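15-O-acetyltransferase (PDB 3FOT) transfers an acetyl group to the 15-hydroxyl of trichothecene intermediates during biosynthesis of the mycotoxin T-2 toxin in Fusarium sporotrichioides. Local coordinates at residues R27-C33 with P103-E109; G41-R47 with V96-V102. All coordinates share one frame. Numbering follows the deposited sequence.

Contact 1: residues R27-C33 with P103-E109; sequences RQVQRRC and PAIITYE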
ATOM      1  N   ARG A  27      11.230 -26.464 -10.335  1.00 15.68           N
ATOM      2  CA  ARG A  27      11.786 -25.095 -10.275  1.00 16.13           C
ATOM      3  C   ARG A  27      10.779 -23.983 -10.607  1.00 16.17           C
ATOM      4  O   ARG A  27      11.031 -22.822 -10.286  1.00 15.22           O
ATOM      5  CB  ARG A  27      13.047 -24.966 -11.150  1.00 15.95           C
ATOM      6  CG  ARG A  27      14.208 -25.869 -10.676  1.00 17.27           C
ATOM      7  CD  ARG A  27      15.431 -25.735 -11.595  1.00 19.53           C
ATOM      8  NE  ARG A  27      16.042 -24.415 -11.455  1.00 26.93           N
ATOM      9  CZ  ARG A  27      16.900 -24.050 -10.497  1.00 27.99           C
ATOM     10  NH1 ARG A  27      17.298 -24.899  -9.545  1.00 27.32           N
ATOM     11  NH2 ARG A  27      17.372 -22.813 -10.497  1.00 28.94           N
ATOM     12  N   GLN A  28       9.655 -24.335 -11.244  1.00 15.34           N
ATOM     13  CA  GLN A  28       8.575 -23.373 -11.512  1.00 16.19           C
ATOM     14  C   GLN A  28       7.280 -23.785 -10.805  1.00 15.17           C
ATOM     15  O   GLN A  28       6.853 -24.938 -10.899  1.00 14.74           O
ATOM     16  CB  GLN A  28       8.302 -23.226 -13.016  1.00 16.32           C
ATOM     17  CG  GLN A  28       7.365 -22.052 -13.352  1.00 18.09           C
ATOM     18  CD  GLN A  28       7.100 -21.896 -14.857  1.00 20.49           C
ATOM     19  OE1 GLN A  28       6.266 -22.596 -15.419  1.00 26.84           O
ATOM     20  NE2 GLN A  28       7.788 -20.950 -15.495  1.00 23.14           N
ATOM     21  N   VAL A  29       6.669 -22.834 -10.095  1.00 13.31           N
ATOM     22  CA  VAL A  29       5.384 -23.074  -9.414  1.00 13.18           C
ATOM     23  C   VAL A  29       4.429 -21.951  -9.821  1.00 13.28           C
ATOM     24  O   VAL A  29       4.876 -20.845 -10.164  1.00 12.67           O
ATOM     25  CB  VAL A  29       5.499 -23.156  -7.861  1.00 12.59           C
ATOM     26  CG1 VAL A  29       6.170 -24.465  -7.422  1.00 14.78           C
ATOM     27  CG2 VAL A  29       6.254 -21.942  -7.264  1.00 13.59           C
ATOM     28  N   GLN A  30       3.130 -22.237  -9.809  1.00 13.47           N
ATOM     29  CA  GLN A  30       2.149 -21.227 -10.108  1.00 14.29           C
ATOM     30  C   GLN A  30       0.936 -21.358  -9.194  1.00 13.53           C
ATOM     31  O   GLN A  30       0.675 -22.436  -8.632  1.00 14.07           O
ATOM     32  CB  GLN A  30       1.736 -21.255 -11.582  1.00 14.80           C
ATOM     33  CG  GLN A  30       0.870 -22.442 -11.988  1.00 18.28           C
ATOM     34  CD  GLN A  30       0.539 -22.442 -13.486  1.00 18.18           C
ATOM     35  OE1 GLN A  30       1.152 -21.733 -14.283  1.00 23.22           O
ATOM     36  NE2 GLN A  30      -0.428 -23.258 -13.858  1.00 25.97           N
ATOM     37  N   ARG A  31       0.213 -20.261  -9.033  1.00 12.30           N
ATOM     38  CA  ARG A  31      -1.080 -20.326  -8.339  1.00 12.69           C
ATOM     39  C   ARG A  31      -2.080 -19.340  -8.909  1.00 13.05           C
ATOM     40  O   ARG A  31      -1.704 -18.247  -9.390  1.00 12.59           O
ATOM     41  CB  ARG A  31      -0.925 -20.134  -6.827  1.00 13.06           C
ATOM     42  CG  ARG A  31      -0.537 -18.726  -6.422  1.00 10.92           C
ATOM     43  CD  ARG A  31      -0.326 -18.629  -4.901  1.00 12.90           C
ATOM     44  NE  ARG A  31       0.179 -17.297  -4.540  1.00 13.63           N
ATOM     45  CZ  ARG A  31      -0.594 -16.222  -4.356  1.00 12.42           C
ATOM     46  NH1 ARG A  31      -0.035 -15.059  -4.029  1.00 13.73           N
ATOM     47  NH2 ARG A  31      -1.920 -16.304  -4.526  1.00  9.19           N
ATOM     48  N   ARG A  32      -3.358 -19.727  -8.860  1.00 12.41           N
ATOM     49  CA  ARG A  32      -4.440 -18.805  -9.186  1.00 12.85           C
ATOM     50  C   ARG A  32      -4.565 -17.796  -8.047  1.00 12.88           C
ATOM     51  O   ARG A  32      -4.634 -18.172  -6.878  1.00 13.63           O
ATOM     52  CB  ARG A  32      -5.757 -19.554  -9.406  1.00 12.47           C
ATOM     53  CG  ARG A  32      -6.917 -18.659  -9.821  1.00 14.93           C
ATOM     54  CD  ARG A  32      -6.809 -18.160 -11.254  1.00 15.53           C
ATOM     55  NE  ARG A  32      -6.650 -19.263 -12.211  1.00 16.85           N
ATOM     56  CZ  ARG A  32      -6.730 -19.136 -13.531  1.00 17.69           C
ATOM     57  NH1 ARG A  32      -6.954 -17.952 -14.103  1.00 15.18           N
ATOM     58  NH2 ARG A  32      -6.583 -20.214 -14.289  1.00 21.82           N
ATOM     59  N   CYS A  33      -4.574 -16.507  -8.383  1.00 12.65           N
ATOM     60  CA  CYS A  33      -4.626 -15.489  -7.347  1.00 12.19           C
ATOM     61  C   CYS A  33      -6.023 -15.457  -6.707  1.00 12.28           C
ATOM     62  O   CYS A  33      -6.979 -16.046  -7.258  1.00 12.62           O
ATOM     63  CB  CYS A  33      -4.195 -14.121  -7.907  1.00 12.48           C
ATOM     64  SG  CYS A  33      -5.495 -13.178  -8.702  1.00 13.51           S
ATOM     65  N   PRO A 103      -9.484 -13.966 -12.409  1.00 14.49           N
ATOM     66  CA  PRO A 103      -8.272 -13.993 -11.585  1.00 13.68           C
ATOM     67  C   PRO A 103      -6.974 -14.284 -12.346  1.00 13.66           C
ATOM     68  O   PRO A 103      -6.886 -15.215 -13.168  1.00 12.92           O
ATOM     69  CB  PRO A 103      -8.581 -15.034 -10.493  1.00 13.52           C
ATOM     70  CG  PRO A 103      -9.722 -15.852 -11.052  1.00 15.42           C
ATOM     71  CD  PRO A 103     -10.453 -15.017 -12.005  1.00 15.02           C
ATOM     72  N   ALA A 104      -6.002 -13.407 -12.103  1.00 13.00           N
ATOM     73  CA  ALA A 104      -4.646 -13.546 -12.622  1.00 11.83           C
ATOM     74  C   ALA A 104      -3.979 -14.821 -12.133  1.00 11.69           C
ATOM     75  O   ALA A 104      -4.369 -15.403 -11.114  1.00 11.33           O
ATOM     76  CB  ALA A 104      -3.814 -12.362 -12.165  1.00 11.69           C
ATOM     77  N   ILE A 105      -2.925 -15.231 -12.841  1.00 10.81           N
ATOM     78  CA  ILE A 105      -2.128 -16.372 -12.412  1.00 11.61           C
ATOM     79  C   ILE A 105      -0.753 -15.863 -11.988  1.00 10.21           C
ATOM     80  O   ILE A 105      -0.139 -15.089 -12.690  1.00 10.08           O
ATOM     81  CB  ILE A 105      -1.979 -17.415 -13.543  1.00 11.93           C
ATOM     82  CG1 ILE A 105      -3.358 -17.916 -13.997  1.00 12.55           C
ATOM     83  CG2 ILE A 105      -1.052 -18.574 -13.109  1.00 12.58           C
ATOM     84  CD1 ILE A 105      -3.315 -18.600 -15.397  1.00 13.18           C
ATOM     85  N   ILE A 106      -0.314 -16.270 -10.812  1.00  9.75           N
ATOM     86  CA  ILE A 106       0.983 -15.830 -10.294  1.00 10.68           C
ATOM     87  C   ILE A 106       1.984 -16.966 -10.437  1.00 10.67           C
ATOM     88  O   ILE A 106       1.755 -18.082  -9.944  1.00 10.91           O
ATOM     89  CB  ILE A 106       0.898 -15.429  -8.791  1.00  9.90           C
ATOM     90  CG1 ILE A 106       0.016 -14.177  -8.644  1.00 10.20           C
ATOM     91  CG2 ILE A 106       2.311 -15.238  -8.179  1.00  9.71           C
ATOM     92  CD1 ILE A 106      -0.381 -13.802  -7.216  1.00 11.20           C
ATOM     93  N   THR A 107       3.107 -16.678 -11.085  1.00 11.59           N
ATOM     94  CA  THR A 107       4.115 -17.723 -11.299  1.00 12.44           C
ATOM     95  C   THR A 107       5.433 -17.335 -10.622  1.00 12.30           C
ATOM     96  O   THR A 107       5.806 -16.159 -10.638  1.00 11.89           O
ATOM     97  CB  THR A 107       4.319 -17.952 -12.805  1.00 13.31           C
ATOM     98  OG1 THR A 107       3.108 -18.475 -13.370  1.00 13.98           O
ATOM     99  CG2 THR A 107       5.456 -18.933 -13.070  1.00 14.45           C
ATOM    100  N   TYR A 108       6.114 -18.315 -10.026  1.00 11.63           N
ATOM    101  CA  TYR A 108       7.490 -18.120  -9.596  1.00 11.98           C
ATOM    102  C   TYR A 108       8.394 -19.196 -10.209  1.00 13.02           C
ATOM    103  O   TYR A 108       8.056 -20.390 -10.167  1.00 13.75           O
ATOM    104  CB  TYR A 108       7.654 -18.133  -8.062  1.00 11.23           C
ATOM    105  CG  TYR A 108       9.109 -17.896  -7.722  1.00 11.94           C
ATOM    106  CD1 TYR A 108       9.653 -16.612  -7.844  1.00 11.85           C
ATOM    107  CD2 TYR A 108       9.960 -18.964  -7.384  1.00 10.71           C
ATOM    108  CE1 TYR A 108      11.003 -16.371  -7.620  1.00 11.65           C
ATOM    109  CE2 TYR A 108      11.328 -18.738  -7.144  1.00 11.78           C
ATOM    110  CZ  TYR A 108      11.830 -17.433  -7.267  1.00 12.32           C
ATOM    111  OH  TYR A 108      13.163 -17.190  -7.045  1.00 10.52           O
ATOM    112  N   GLU A 109       9.532 -18.777 -10.751  1.00 13.15           N
ATOM    113  CA  GLU A 109      10.531 -19.734 -11.248  1.00 14.59           C
ATOM    114  C   GLU A 109      11.915 -19.375 -10.696  1.00 14.53           C
ATOM    115  O   GLU A 109      12.350 -18.224 -10.775  1.00 13.66           O
ATOM    116  CB  GLU A 109      10.532 -19.768 -12.779  1.00 14.38           C
ATOM    117  CG  GLU A 109      11.573 -20.710 -13.400  1.00 15.82           C
ATOM    118  CD  GLU A 109      11.607 -20.644 -14.921  1.00 17.82           C
ATOM    119  OE1 GLU A 109      11.190 -19.623 -15.521  0.60 17.47           O
ATOM    120  OE2 GLU A 109      12.064 -21.632 -15.526  0.60 19.94           O
TER
HETATM  121  O   HOH W   1      14.847 -22.414 -13.689  1.00 23.62           O
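Strands 28-32 and 105-109 run antiparallel as the central pair of a four-stranded sheet, their axes approaching to 4.7 Å at 164°. P103 O accepts from R32 NH1 (2.9 Å), and A104 O accepts a hydrogen bond from C33 N (3.0 Å). I105 faces R32 in a non-hydrogen-bonded pair, its CG1 over a face of the guanidinium. I106 and R31 form a hydrogen-bonded pair, I106 N to R31 O and R31 N to I106 O both 2.8 Å; I106 CD1 lies over the R31 guanidinium, which forms a salt bridge with E37. T107 pairs with Q30 without hydrogen bonds. Y108 and V29 again exchange two 2.8 Å bonds, Y108 N to V29 O and V29 N to Y108 O. Side chains alternate: I105, T107 and E109 share one face with R32, Q30 and Q28, buried I106 and Y108 the other with R31 and V29. At E109, a water held by R27 NE reaches OE2 weakly. Strands 20-21 and 95-97 flank the pair, and helix 36-41 packs on the I106 and C33 side chains.

Contact 2: residues G41-R47 with V96-V102; sequences GLEEKNR and VSWDDEV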
ATOM      1  N   GLY A  41      -5.133  -7.568  -9.979  1.00  9.20           N
ATOM      2  CA  GLY A  41      -4.701  -8.403 -11.098  1.00  9.73           C
ATOM      3  C   GLY A  41      -5.572  -8.400 -12.350  1.00 10.05           C
ATOM      4  O   GLY A  41      -5.141  -8.931 -13.371  1.00 10.31           O
ATOM      5  N   LEU A  42      -6.776  -7.818 -12.308  1.00  9.66           N
ATOM      6  CA  LEU A  42      -7.634  -7.759 -13.521  1.00  9.80           C
ATOM      7  C   LEU A  42      -6.805  -7.354 -14.732  1.00 10.55           C
ATOM      8  O   LEU A  42      -6.160  -6.307 -14.736  1.00 10.12           O
ATOM      9  CB  LEU A  42      -8.795  -6.793 -13.374  1.00 10.62           C
ATOM     10  CG  LEU A  42      -9.881  -7.146 -12.369  1.00 12.48           C
ATOM     11  CD1 LEU A  42     -10.858  -5.968 -12.216  1.00 14.49           C
ATOM     12  CD2 LEU A  42     -10.610  -8.388 -12.854  1.00 13.44           C
ATOM     13  N   GLU A  43      -6.789  -8.224 -15.742  1.00 10.32           N
ATOM     14  CA  GLU A  43      -5.871  -8.031 -16.868  1.00 11.02           C
ATOM     15  C   GLU A  43      -5.917  -6.627 -17.469  1.00 11.05           C
ATOM     16  O   GLU A  43      -4.871  -5.997 -17.654  1.00 10.94           O
ATOM     17  CB  GLU A  43      -6.071  -9.120 -17.927  1.00 10.84           C
ATOM     18  CG  GLU A  43      -5.023  -9.040 -19.021  1.00 11.73           C
ATOM     19  CD  GLU A  43      -5.083 -10.179 -19.983  1.00 14.77           C
ATOM     20  OE1 GLU A  43      -5.987 -11.046 -19.872  1.00 16.69           O
ATOM     21  OE2 GLU A  43      -4.215 -10.183 -20.859  1.00 14.29           O
ATOM     22  N   GLU A  44      -7.120  -6.126 -17.754  1.00 11.86           N
ATOM     23  CA  GLU A  44      -7.278  -4.812 -18.394  1.00 12.55           C
ATOM     24  C   GLU A  44      -6.790  -3.621 -17.538  1.00 12.53           C
ATOM     25  O   GLU A  44      -6.543  -2.534 -18.072  1.00 13.85           O
ATOM     26  CB  GLU A  44      -8.734  -4.586 -18.859  1.00 13.27           C
ATOM     27  CG  GLU A  44      -9.814  -4.517 -17.760  1.00 15.79           C
ATOM     28  CD  GLU A  44     -10.398  -5.863 -17.330  1.00 18.59           C
ATOM     29  OE1 GLU A  44      -9.833  -6.949 -17.658  1.00 17.04           O
ATOM     30  OE2 GLU A  44     -11.425  -5.822 -16.602  1.00 20.28           O
ATOM     31  N   LYS A  45      -6.694  -3.831 -16.233  1.00 11.99           N
ATOM     32  CA  LYS A  45      -6.202  -2.812 -15.301  1.00 11.05           C
ATOM     33  C   LYS A  45      -4.731  -3.002 -14.969  1.00 10.75           C
ATOM     34  O   LYS A  45      -3.959  -2.036 -14.970  1.00 10.16           O
ATOM     35  CB  LYS A  45      -7.046  -2.825 -14.036  1.00 11.92           C
ATOM     36  CG  LYS A  45      -8.519  -2.606 -14.293  1.00 13.91           C
ATOM     37  CD  LYS A  45      -9.135  -2.075 -13.027  1.00 18.09           C
ATOM     38  CE  LYS A  45     -10.629  -2.287 -12.976  1.00 22.44           C
ATOM     39  NZ  LYS A  45     -11.314  -1.433 -13.966  1.00 26.22           N
ATOM     40  N   ASN A  46      -4.341  -4.242 -14.691  1.00 10.03           N
ATOM     41  CA  ASN A  46      -2.946  -4.561 -14.408  1.00 10.08           C
ATOM     42  C   ASN A  46      -2.013  -4.212 -15.587  1.00 10.23           C
ATOM     43  O   ASN A  46      -0.903  -3.706 -15.379  1.00 10.11           O
ATOM     44  CB  ASN A  46      -2.821  -6.028 -13.997  1.00 10.62           C
ATOM     45  CG  ASN A  46      -1.545  -6.304 -13.237  1.00  9.17           C
ATOM     46  OD1 ASN A  46      -0.525  -6.613 -13.845  1.00  8.60           O
ATOM     47  ND2 ASN A  46      -1.587  -6.167 -11.893  1.00  9.45           N
ATOM     48  N   ARG A  47      -2.456  -4.491 -16.821  1.00 11.03           N
ATOM     49  CA  ARG A  47      -1.672  -4.114 -18.014  1.00 12.06           C
ATOM     50  C   ARG A  47      -1.476  -2.607 -18.160  1.00 12.34           C
ATOM     51  O   ARG A  47      -0.540  -2.170 -18.833  1.00 13.83           O
ATOM     52  CB  ARG A  47      -2.270  -4.715 -19.298  1.00 11.65           C
ATOM     53  CG  ARG A  47      -2.068  -6.204 -19.384  1.00 12.42           C
ATOM     54  CD  ARG A  47      -2.542  -6.786 -20.736  1.00 14.30           C
ATOM     55  NE  ARG A  47      -2.143  -8.188 -20.853  1.00 17.41           N
ATOM     56  CZ  ARG A  47      -0.941  -8.616 -21.234  1.00 19.15           C
ATOM     57  NH1 ARG A  47       0.035  -7.760 -21.530  1.00 19.15           N
ATOM     58  NH2 ARG A  47      -0.702  -9.909 -21.307  1.00 20.91           N
ATOM     59  N   VAL A  96       3.232 -12.419 -13.784  1.00 11.89           N
ATOM     60  CA  VAL A  96       1.806 -12.552 -13.927  1.00 12.41           C
ATOM     61  C   VAL A  96       1.453 -13.002 -15.328  1.00 12.58           C
ATOM     62  O   VAL A  96       2.096 -12.592 -16.310  1.00 12.36           O
ATOM     63  CB  VAL A  96       1.077 -11.221 -13.622  1.00 13.06           C
ATOM     64  CG1 VAL A  96       1.460 -10.119 -14.598  1.00 13.68           C
ATOM     65  CG2 VAL A  96      -0.446 -11.429 -13.651  1.00 12.81           C
ATOM     66  N   SER A  97       0.422 -13.833 -15.411  1.00 12.37           N
ATOM     67  CA  SER A  97      -0.183 -14.194 -16.696  1.00 12.43           C
ATOM     68  C   SER A  97      -1.680 -14.329 -16.526  1.00 12.31           C
ATOM     69  O   SER A  97      -2.200 -14.349 -15.398  1.00 11.91           O
ATOM     70  CB  SER A  97       0.378 -15.522 -17.230  1.00 11.23           C
ATOM     71  OG  SER A  97       0.131 -16.617 -16.376  1.00 13.13           O
ATOM     72  N   TRP A  98      -2.373 -14.450 -17.654  1.00 12.17           N
ATOM     73  CA  TRP A  98      -3.798 -14.601 -17.593  1.00 13.66           C
ATOM     74  C   TRP A  98      -4.246 -15.663 -18.572  1.00 14.61           C
ATOM     75  O   TRP A  98      -3.620 -15.863 -19.631  1.00 14.49           O
ATOM     76  CB  TRP A  98      -4.516 -13.309 -17.969  1.00 13.89           C
ATOM     77  CG  TRP A  98      -4.310 -12.193 -17.009  1.00 14.67           C
ATOM     78  CD1 TRP A  98      -5.072 -11.904 -15.912  1.00 16.05           C
ATOM     79  CD2 TRP A  98      -3.246 -11.230 -17.033  1.00 14.75           C
ATOM     80  NE1 TRP A  98      -4.567 -10.785 -15.266  1.00 13.16           N
ATOM     81  CE2 TRP A  98      -3.446 -10.361 -15.926  1.00 14.28           C
ATOM     82  CE3 TRP A  98      -2.159 -10.996 -17.897  1.00 16.23           C
ATOM     83  CZ2 TRP A  98      -2.597  -9.279 -15.656  1.00 14.25           C
ATOM     84  CZ3 TRP A  98      -1.305  -9.914 -17.621  1.00 15.86           C
ATOM     85  CH2 TRP A  98      -1.528  -9.081 -16.498  1.00 14.46           C
ATOM     86  N   ASP A  99      -5.352 -16.302 -18.230  1.00 14.84           N
ATOM     87  CA  ASP A  99      -6.163 -16.954 -19.270  1.00 15.91           C
ATOM     88  C   ASP A  99      -7.467 -16.191 -19.431  1.00 16.60           C
ATOM     89  O   ASP A  99      -7.494 -14.961 -19.306  1.00 16.72           O
ATOM     90  CB  ASP A  99      -6.363 -18.445 -18.985  1.00 16.45           C
ATOM     91  CG  ASP A  99      -6.926 -18.721 -17.610  1.00 16.21           C
ATOM     92  OD1 ASP A  99      -7.616 -17.855 -17.012  1.00 18.50           O
ATOM     93  OD2 ASP A  99      -6.691 -19.829 -17.133  1.00 18.07           O
ATOM     94  N   ASP A 100      -8.564 -16.890 -19.698  1.00 17.23           N
ATOM     95  CA  ASP A 100      -9.809 -16.181 -19.956  1.00 18.65           C
ATOM     96  C   ASP A 100     -10.587 -15.843 -18.683  1.00 19.25           C
ATOM     97  O   ASP A 100     -11.547 -15.058 -18.724  1.00 20.82           O
ATOM     98  CB  ASP A 100     -10.646 -16.955 -20.974  1.00 18.97           C
ATOM     99  CG  ASP A 100      -9.942 -17.060 -22.325  1.00 21.74           C
ATOM    100  OD1 ASP A 100      -9.434 -16.034 -22.841  1.00 25.11           O
ATOM    101  OD2 ASP A 100      -9.877 -18.165 -22.872  1.00 25.79           O
ATOM    102  N   GLU A 101     -10.149 -16.397 -17.557  1.00 19.37           N
ATOM    103  CA  GLU A 101     -10.790 -16.129 -16.271  1.00 20.15           C
ATOM    104  C   GLU A 101     -10.404 -14.749 -15.758  1.00 18.17           C
ATOM    105  O   GLU A 101      -9.424 -14.151 -16.202  1.00 17.58           O
ATOM    106  CB  GLU A 101     -10.427 -17.187 -15.245  1.00 19.98           C
ATOM    107  CG  GLU A 101     -10.719 -18.628 -15.683  1.00 24.80           C
ATOM    108  CD  GLU A 101     -10.574 -19.624 -14.547  1.00 25.20           C
ATOM    109  OE1 GLU A 101     -10.558 -19.198 -13.364  1.00 32.57           O
ATOM    110  OE2 GLU A 101     -10.489 -20.841 -14.839  1.00 30.35           O
ATOM    111  N   VAL A 102     -11.214 -14.237 -14.843  1.00 16.91           N
ATOM    112  CA  VAL A 102     -10.923 -12.966 -14.185  1.00 15.60           C
ATOM    113  C   VAL A 102      -9.629 -12.980 -13.323  1.00 14.63           C
ATOM    114  O   VAL A 102      -8.790 -12.072 -13.469  1.00 13.10           O
ATOM    115  CB  VAL A 102     -12.150 -12.495 -13.358  1.00 15.82           C
ATOM    116  CG1 VAL A 102     -11.760 -11.453 -12.319  1.00 16.72           C
ATOM    117  CG2 VAL A 102     -13.248 -11.960 -14.294  1.00 16.53           C
TER
HETATM  118  O   HOH W   2      -8.288 -10.709 -15.729  1.00 13.08           O
HETATM  119  O   HOH W   3      -8.077 -12.142 -18.205  1.00 21.43           O
HETATM  120  O   HOH W   4      -6.053 -13.122 -21.502  1.00 28.74           O
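W98 lays its indole over the N-terminus of the short helix 43-46, E43 CB standing 3.4 Å from the centroid of the five-membered ring and 5° off its normal, a CH-pi contact. This helix-to-turn packing joins a helix whose N-cap is L42 to the turn that follows W98, where D99 OD1 accepts from E101 N (3.0 Å) in an Asx turn; D99 OD2 forms a salt bridge with R32 NH2 of strand 28-32. At the ring edge W98 NE1 donates to G41 O (2.7 Å), just before the N-cap, and N46 CB comes within 3.7 Å of W98 CZ2. Four residues after E43, R47 sets a face of its guanidinium over W98 CZ3 (R47 NH2 to CZ3 3.7 Å), and its NE forms a salt bridge with E43 OE2 at 2.9 Å. L42 CD2 meets V102 CG1 at 3.3 Å, and helix 406-423 packs against both side chains. Waters bridge the two segments: one joins the backbones, accepting from E43 N (2.9 Å) and donating to V102 O (2.7 Å), and another joins the E43 side chain to the D99 backbone, donating to E43 OE1 (2.6 Å) and D99 O (3.2 Å).

The two contacts lie with their centres about 13 Å apart and share one sheet: strand 95-97 of contact 2 borders strand 105-109 of contact 1, with I105 N 2.8 Å from S97 O, a probable hydrogen bond. The turn joining these strands is also held by charge, R32 NH2 bridging to D99 OD2 at 2.9 Å, and by packing, A104 CB lying 3.6 Å from W98 NE1. Contact 2 thus connects the sheet edge to helix 43-46. Both lie near, but not at, the substrate site: the side chains of C33 in contact 1 and V102 in contact 2 are each about 10 Å from that of H414, which binds 15-deacetylcalonectrin.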